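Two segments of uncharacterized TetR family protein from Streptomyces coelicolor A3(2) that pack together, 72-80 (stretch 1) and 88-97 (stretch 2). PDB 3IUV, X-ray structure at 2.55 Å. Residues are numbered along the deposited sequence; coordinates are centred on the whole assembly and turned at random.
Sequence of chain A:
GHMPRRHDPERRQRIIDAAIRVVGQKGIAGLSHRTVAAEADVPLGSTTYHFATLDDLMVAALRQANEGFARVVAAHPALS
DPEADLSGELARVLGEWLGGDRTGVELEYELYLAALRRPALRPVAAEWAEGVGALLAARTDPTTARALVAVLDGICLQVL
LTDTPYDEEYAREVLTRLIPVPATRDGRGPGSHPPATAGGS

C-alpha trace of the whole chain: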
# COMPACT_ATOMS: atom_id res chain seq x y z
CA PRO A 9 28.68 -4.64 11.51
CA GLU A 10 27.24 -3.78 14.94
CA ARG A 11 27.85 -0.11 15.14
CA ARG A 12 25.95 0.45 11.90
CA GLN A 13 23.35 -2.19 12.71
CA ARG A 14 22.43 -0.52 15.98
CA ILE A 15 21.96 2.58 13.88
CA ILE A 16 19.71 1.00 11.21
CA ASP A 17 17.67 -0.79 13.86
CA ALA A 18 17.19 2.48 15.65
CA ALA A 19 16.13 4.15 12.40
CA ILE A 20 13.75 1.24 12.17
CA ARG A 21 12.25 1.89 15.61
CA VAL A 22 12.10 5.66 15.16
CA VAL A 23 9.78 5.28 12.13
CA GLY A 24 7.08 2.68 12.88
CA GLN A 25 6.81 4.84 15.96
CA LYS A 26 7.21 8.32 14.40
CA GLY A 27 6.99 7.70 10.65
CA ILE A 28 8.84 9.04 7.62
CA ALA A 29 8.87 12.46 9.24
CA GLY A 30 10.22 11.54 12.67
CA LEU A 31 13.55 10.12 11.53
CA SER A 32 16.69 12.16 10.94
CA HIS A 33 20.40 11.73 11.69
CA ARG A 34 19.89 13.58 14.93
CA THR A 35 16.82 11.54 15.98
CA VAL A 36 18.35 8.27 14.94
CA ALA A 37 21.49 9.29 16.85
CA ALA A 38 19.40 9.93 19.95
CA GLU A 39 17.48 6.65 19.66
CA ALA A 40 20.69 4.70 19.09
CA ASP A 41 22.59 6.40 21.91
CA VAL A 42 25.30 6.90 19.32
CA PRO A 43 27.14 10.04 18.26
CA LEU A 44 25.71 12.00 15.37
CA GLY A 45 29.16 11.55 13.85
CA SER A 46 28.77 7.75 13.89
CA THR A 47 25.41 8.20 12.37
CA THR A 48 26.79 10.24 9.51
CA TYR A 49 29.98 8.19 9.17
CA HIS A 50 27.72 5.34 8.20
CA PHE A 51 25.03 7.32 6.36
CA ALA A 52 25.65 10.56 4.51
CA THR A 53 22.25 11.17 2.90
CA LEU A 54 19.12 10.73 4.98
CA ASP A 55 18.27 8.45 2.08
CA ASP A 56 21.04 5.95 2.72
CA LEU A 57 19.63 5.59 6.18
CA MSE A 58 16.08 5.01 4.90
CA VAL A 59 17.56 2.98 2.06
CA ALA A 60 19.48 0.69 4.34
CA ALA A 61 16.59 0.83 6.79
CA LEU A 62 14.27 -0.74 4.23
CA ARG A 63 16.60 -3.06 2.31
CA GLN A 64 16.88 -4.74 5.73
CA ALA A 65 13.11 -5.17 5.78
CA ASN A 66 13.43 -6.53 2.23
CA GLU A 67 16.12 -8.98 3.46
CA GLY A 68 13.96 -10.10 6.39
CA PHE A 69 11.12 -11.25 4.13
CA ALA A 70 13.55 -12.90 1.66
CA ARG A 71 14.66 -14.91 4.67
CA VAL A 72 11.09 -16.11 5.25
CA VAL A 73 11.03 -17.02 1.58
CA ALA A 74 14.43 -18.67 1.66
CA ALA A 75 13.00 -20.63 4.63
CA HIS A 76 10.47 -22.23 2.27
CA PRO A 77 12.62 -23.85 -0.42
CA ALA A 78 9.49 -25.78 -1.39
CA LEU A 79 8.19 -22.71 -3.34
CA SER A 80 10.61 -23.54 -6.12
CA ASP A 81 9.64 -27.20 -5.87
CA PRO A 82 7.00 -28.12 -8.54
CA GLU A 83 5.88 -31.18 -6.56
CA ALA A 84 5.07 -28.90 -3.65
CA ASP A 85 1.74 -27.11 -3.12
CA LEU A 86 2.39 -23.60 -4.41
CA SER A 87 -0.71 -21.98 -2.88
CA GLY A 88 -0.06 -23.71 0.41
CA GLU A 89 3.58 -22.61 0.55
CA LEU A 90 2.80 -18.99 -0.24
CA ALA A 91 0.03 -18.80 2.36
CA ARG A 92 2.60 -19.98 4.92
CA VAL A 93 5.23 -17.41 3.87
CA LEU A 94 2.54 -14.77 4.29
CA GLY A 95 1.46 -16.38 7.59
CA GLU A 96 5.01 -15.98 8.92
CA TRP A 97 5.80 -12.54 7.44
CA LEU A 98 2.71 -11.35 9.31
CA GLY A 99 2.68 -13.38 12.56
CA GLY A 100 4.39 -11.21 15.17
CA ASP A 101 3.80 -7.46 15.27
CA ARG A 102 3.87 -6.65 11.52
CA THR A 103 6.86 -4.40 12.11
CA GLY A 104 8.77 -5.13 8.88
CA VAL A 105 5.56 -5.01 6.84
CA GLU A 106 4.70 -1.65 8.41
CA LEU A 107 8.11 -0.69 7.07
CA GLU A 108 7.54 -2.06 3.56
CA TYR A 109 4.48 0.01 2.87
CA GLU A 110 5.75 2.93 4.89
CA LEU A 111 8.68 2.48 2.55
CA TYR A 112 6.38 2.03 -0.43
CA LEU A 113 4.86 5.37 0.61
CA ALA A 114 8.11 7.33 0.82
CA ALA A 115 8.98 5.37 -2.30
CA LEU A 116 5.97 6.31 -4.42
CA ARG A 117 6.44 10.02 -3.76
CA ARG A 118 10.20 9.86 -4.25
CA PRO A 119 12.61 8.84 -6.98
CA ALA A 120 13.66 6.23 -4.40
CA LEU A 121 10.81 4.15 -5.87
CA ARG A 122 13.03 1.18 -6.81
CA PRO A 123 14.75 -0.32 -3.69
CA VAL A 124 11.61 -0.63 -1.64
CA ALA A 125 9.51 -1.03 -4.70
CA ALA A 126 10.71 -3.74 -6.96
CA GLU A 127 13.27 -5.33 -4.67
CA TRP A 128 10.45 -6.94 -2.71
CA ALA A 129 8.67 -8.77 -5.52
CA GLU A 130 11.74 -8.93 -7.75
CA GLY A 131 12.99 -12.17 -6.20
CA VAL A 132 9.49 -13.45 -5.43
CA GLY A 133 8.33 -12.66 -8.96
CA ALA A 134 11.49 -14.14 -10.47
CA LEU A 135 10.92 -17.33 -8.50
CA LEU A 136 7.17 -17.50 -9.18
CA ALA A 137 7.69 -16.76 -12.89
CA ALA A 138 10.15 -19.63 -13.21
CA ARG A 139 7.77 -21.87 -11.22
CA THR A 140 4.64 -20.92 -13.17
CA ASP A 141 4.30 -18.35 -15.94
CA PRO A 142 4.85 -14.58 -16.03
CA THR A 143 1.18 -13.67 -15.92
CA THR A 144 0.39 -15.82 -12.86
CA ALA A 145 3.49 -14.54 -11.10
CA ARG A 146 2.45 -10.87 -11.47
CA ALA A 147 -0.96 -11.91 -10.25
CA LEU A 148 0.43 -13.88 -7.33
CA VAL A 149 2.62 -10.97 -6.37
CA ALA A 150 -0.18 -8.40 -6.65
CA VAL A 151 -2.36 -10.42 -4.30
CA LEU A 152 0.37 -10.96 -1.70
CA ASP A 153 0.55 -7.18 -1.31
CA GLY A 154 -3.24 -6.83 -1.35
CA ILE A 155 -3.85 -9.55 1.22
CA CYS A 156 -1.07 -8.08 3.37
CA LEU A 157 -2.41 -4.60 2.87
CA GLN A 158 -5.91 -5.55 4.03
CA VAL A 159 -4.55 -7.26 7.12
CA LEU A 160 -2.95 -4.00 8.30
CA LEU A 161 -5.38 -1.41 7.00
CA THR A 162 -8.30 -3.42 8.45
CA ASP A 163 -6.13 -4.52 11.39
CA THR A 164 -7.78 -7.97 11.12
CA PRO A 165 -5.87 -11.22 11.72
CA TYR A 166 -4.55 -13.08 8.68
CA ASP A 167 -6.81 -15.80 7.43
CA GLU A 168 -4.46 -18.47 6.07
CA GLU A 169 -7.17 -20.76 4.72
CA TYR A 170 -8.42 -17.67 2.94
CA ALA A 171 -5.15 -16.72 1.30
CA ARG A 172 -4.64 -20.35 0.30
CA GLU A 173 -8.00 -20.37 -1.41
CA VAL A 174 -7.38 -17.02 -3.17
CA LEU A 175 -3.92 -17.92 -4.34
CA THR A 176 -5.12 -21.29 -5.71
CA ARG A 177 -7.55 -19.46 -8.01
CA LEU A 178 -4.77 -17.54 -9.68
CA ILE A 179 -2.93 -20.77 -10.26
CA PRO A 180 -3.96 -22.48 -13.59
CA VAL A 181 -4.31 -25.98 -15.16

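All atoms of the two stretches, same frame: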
# COMPACT_ATOMS: atom_id res chain seq x y z
N VAL A 72 12.29 -15.29 5.07
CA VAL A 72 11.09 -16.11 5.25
C VAL A 72 10.91 -16.98 4.02
O VAL A 72 10.57 -18.17 4.10
CB VAL A 72 9.85 -15.23 5.38
CG1 VAL A 72 8.59 -16.10 5.60
CG2 VAL A 72 10.04 -14.20 6.49
N VAL A 73 11.14 -16.36 2.87
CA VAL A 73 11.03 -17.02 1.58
C VAL A 73 12.07 -18.11 1.46
O VAL A 73 11.76 -19.27 1.17
CB VAL A 73 11.25 -16.00 0.45
CG1 VAL A 73 11.60 -16.70 -0.86
CG2 VAL A 73 10.03 -15.13 0.30
N ALA A 74 13.33 -17.72 1.66
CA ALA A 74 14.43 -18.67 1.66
C ALA A 74 14.22 -19.78 2.70
O ALA A 74 14.85 -20.82 2.61
CB ALA A 74 15.75 -17.94 1.87
N ALA A 75 13.33 -19.58 3.66
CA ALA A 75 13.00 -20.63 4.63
C ALA A 75 11.87 -21.56 4.13
O ALA A 75 11.48 -22.50 4.82
CB ALA A 75 12.65 -20.05 5.99
N HIS A 76 11.35 -21.28 2.94
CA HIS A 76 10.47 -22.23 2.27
C HIS A 76 11.00 -22.50 0.89
O HIS A 76 10.55 -21.89 -0.09
CB HIS A 76 9.05 -21.71 2.19
CG HIS A 76 8.45 -21.40 3.52
ND1 HIS A 76 7.34 -22.05 4.01
CD2 HIS A 76 8.83 -20.51 4.47
CE1 HIS A 76 7.05 -21.56 5.20
NE2 HIS A 76 7.93 -20.63 5.50
N PRO A 77 11.95 -23.42 0.81
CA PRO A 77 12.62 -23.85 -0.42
C PRO A 77 11.59 -24.51 -1.33
O PRO A 77 11.66 -24.42 -2.57
CB PRO A 77 13.64 -24.89 0.07
CG PRO A 77 13.57 -24.88 1.57
CD PRO A 77 12.25 -24.30 1.95
N ALA A 78 10.62 -25.17 -0.70
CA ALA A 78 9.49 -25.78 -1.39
C ALA A 78 8.79 -24.93 -2.48
O ALA A 78 8.22 -25.48 -3.43
CB ALA A 78 8.46 -26.29 -0.36
N LEU A 79 8.82 -23.60 -2.35
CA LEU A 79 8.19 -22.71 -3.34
C LEU A 79 8.70 -22.97 -4.74
O LEU A 79 7.97 -22.86 -5.72
CB LEU A 79 8.45 -21.23 -3.00
CG LEU A 79 7.90 -20.56 -1.74
CD1 LEU A 79 8.59 -19.23 -1.56
CD2 LEU A 79 6.40 -20.38 -1.78
N SER A 80 9.98 -23.31 -4.83
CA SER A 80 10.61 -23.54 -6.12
C SER A 80 10.45 -25.00 -6.53
O SER A 80 10.82 -25.39 -7.64
CB SER A 80 12.08 -23.17 -6.03
OG SER A 80 12.57 -23.49 -4.74
N GLY A 88 -0.34 -23.38 -0.98
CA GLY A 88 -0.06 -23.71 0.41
C GLY A 88 1.19 -23.04 0.92
O GLY A 88 1.18 -22.44 1.99
N GLU A 89 2.28 -23.15 0.15
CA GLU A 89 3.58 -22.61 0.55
C GLU A 89 3.56 -21.10 0.68
O GLU A 89 4.12 -20.54 1.63
CB GLU A 89 4.68 -23.05 -0.43
CG GLU A 89 5.25 -24.44 -0.15
CD GLU A 89 6.05 -24.52 1.15
OE1 GLU A 89 5.54 -25.12 2.11
OE2 GLU A 89 7.17 -23.98 1.21
N LEU A 90 2.93 -20.43 -0.28
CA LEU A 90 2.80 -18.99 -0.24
C LEU A 90 1.98 -18.52 0.95
O LEU A 90 2.35 -17.55 1.61
CB LEU A 90 2.19 -18.46 -1.54
CG LEU A 90 3.14 -18.52 -2.74
CD1 LEU A 90 2.39 -18.28 -4.05
CD2 LEU A 90 4.29 -17.54 -2.57
N ALA A 91 0.88 -19.20 1.25
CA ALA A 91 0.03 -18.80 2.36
C ALA A 91 0.78 -18.90 3.67
O ALA A 91 0.48 -18.18 4.63
CB ALA A 91 -1.25 -19.62 2.41
N ARG A 92 1.78 -19.79 3.72
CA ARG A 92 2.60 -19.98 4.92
C ARG A 92 3.76 -18.97 4.99
O ARG A 92 4.18 -18.59 6.08
CB ARG A 92 3.10 -21.42 5.03
N VAL A 93 4.27 -18.52 3.85
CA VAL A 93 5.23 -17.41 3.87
C VAL A 93 4.53 -16.16 4.39
O VAL A 93 5.01 -15.49 5.31
CB VAL A 93 5.83 -17.15 2.48
CG1 VAL A 93 6.45 -15.75 2.43
CG2 VAL A 93 6.88 -18.23 2.14
N LEU A 94 3.38 -15.86 3.81
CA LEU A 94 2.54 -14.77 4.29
C LEU A 94 2.15 -14.93 5.77
O LEU A 94 2.15 -13.95 6.51
CB LEU A 94 1.29 -14.65 3.44
CG LEU A 94 1.41 -13.81 2.17
CD1 LEU A 94 0.05 -13.16 1.89
CD2 LEU A 94 2.49 -12.76 2.34
N GLY A 95 1.80 -16.14 6.19
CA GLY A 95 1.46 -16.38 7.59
C GLY A 95 2.61 -16.01 8.52
O GLY A 95 2.39 -15.43 9.58
N GLU A 96 3.84 -16.32 8.12
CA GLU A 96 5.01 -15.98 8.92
C GLU A 96 5.33 -14.49 8.88
O GLU A 96 5.39 -13.83 9.91
CB GLU A 96 6.22 -16.78 8.47
CG GLU A 96 6.07 -18.27 8.71
CD GLU A 96 7.18 -19.08 8.08
OE1 GLU A 96 8.34 -18.63 8.09
OE2 GLU A 96 6.88 -20.18 7.59
N TRP A 97 5.52 -13.97 7.67
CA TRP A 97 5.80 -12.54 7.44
C TRP A 97 4.86 -11.63 8.21
O TRP A 97 5.18 -10.47 8.47
CB TRP A 97 5.69 -12.25 5.95
CG TRP A 97 5.93 -10.82 5.52
CD1 TRP A 97 5.08 -10.02 4.81
CD2 TRP A 97 7.12 -10.04 5.74
NE1 TRP A 97 5.66 -8.79 4.59
CE2 TRP A 97 6.91 -8.78 5.14
CE3 TRP A 97 8.34 -10.29 6.39
CZ2 TRP A 97 7.88 -7.77 5.17
CZ3 TRP A 97 9.30 -9.28 6.42
CH2 TRP A 97 9.06 -8.03 5.82

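Stretch 2 is a continuous run of helix, while stretch 1 leaves a helix near Val73, passes through a type I beta turn from Val73 to His76 and ends in a 3-10 segment. Together they bury 537 Å², and most of the contact is organised by Glu89, His76 and Val72, with Val93 placed among them.

His76 is the polar centre. The turn, closed by the hydrogen bond from His76 N to Val73 O (2.7 Å), presents its CA-to-CB bond toward the helix, and chi1 in the m well lays the imidazole across it. A histidine ring suits this place because it offers nitrogen atoms at its edge and a flat aromatic face. At the edge, NE2 of His76 donates to OE2 of Glu96; the modelled separation of 2.4 Å is very short, and the carboxylate oxygen sits too close to its neighbour for its position to be fully trusted. ND1 of His76 makes a weak hydrogen bond to OE2 of Glu89, at 3.4 Å. Over one face lies Val93, whose CG2 is 4.0 Å from the centroid of the His76 ring and 22° off the ring normal, a CH-pi contact. Glu89 and Glu96 are seven residues apart, two helical turns, so both project toward stretch 1 and can reach the same ring.

Glu89 has the largest covered area, 88 Å², because its long chain lies against stretch 1 along its length. Near the backbone, its CB touches CD2 of Leu79 at 3.5 Å; at the tip, its OE2 lies 3.1 Å from CB of Ala78. The CA-to-CB bond of Ala78 points toward the helix, so its methyl is in direct contact with the carboxylate. Glutamate thus combines an aliphatic stem for packing with a carboxylate for the histidine.

Val72 supplies the apolar contact at the other end. Its CB points toward the helix, where CG1 packs on CG1 of Val93 at 3.8 Å and CG2 approaches CE3 of Trp97 at 4.3 Å. The branched side chain, with chi1 near 180°, places a methyl against each neighbour. Val93 is itself buried and also meets Val73, CG2 of Val73 lying 4.2 Å from CG1 of Val93; a compact, branched residue can therefore serve several partners at once.

Leu79, buried in the 3-10 segment, completes the apolar side. Its CA-to-CB bond runs sideways, but the longer side chain brings its end nearer: CD2 of Leu79 meets CD2 of Leu90 at 3.6 Å, and CD1 of Leu79 reaches CG2 of Val93 at 4.2 Å.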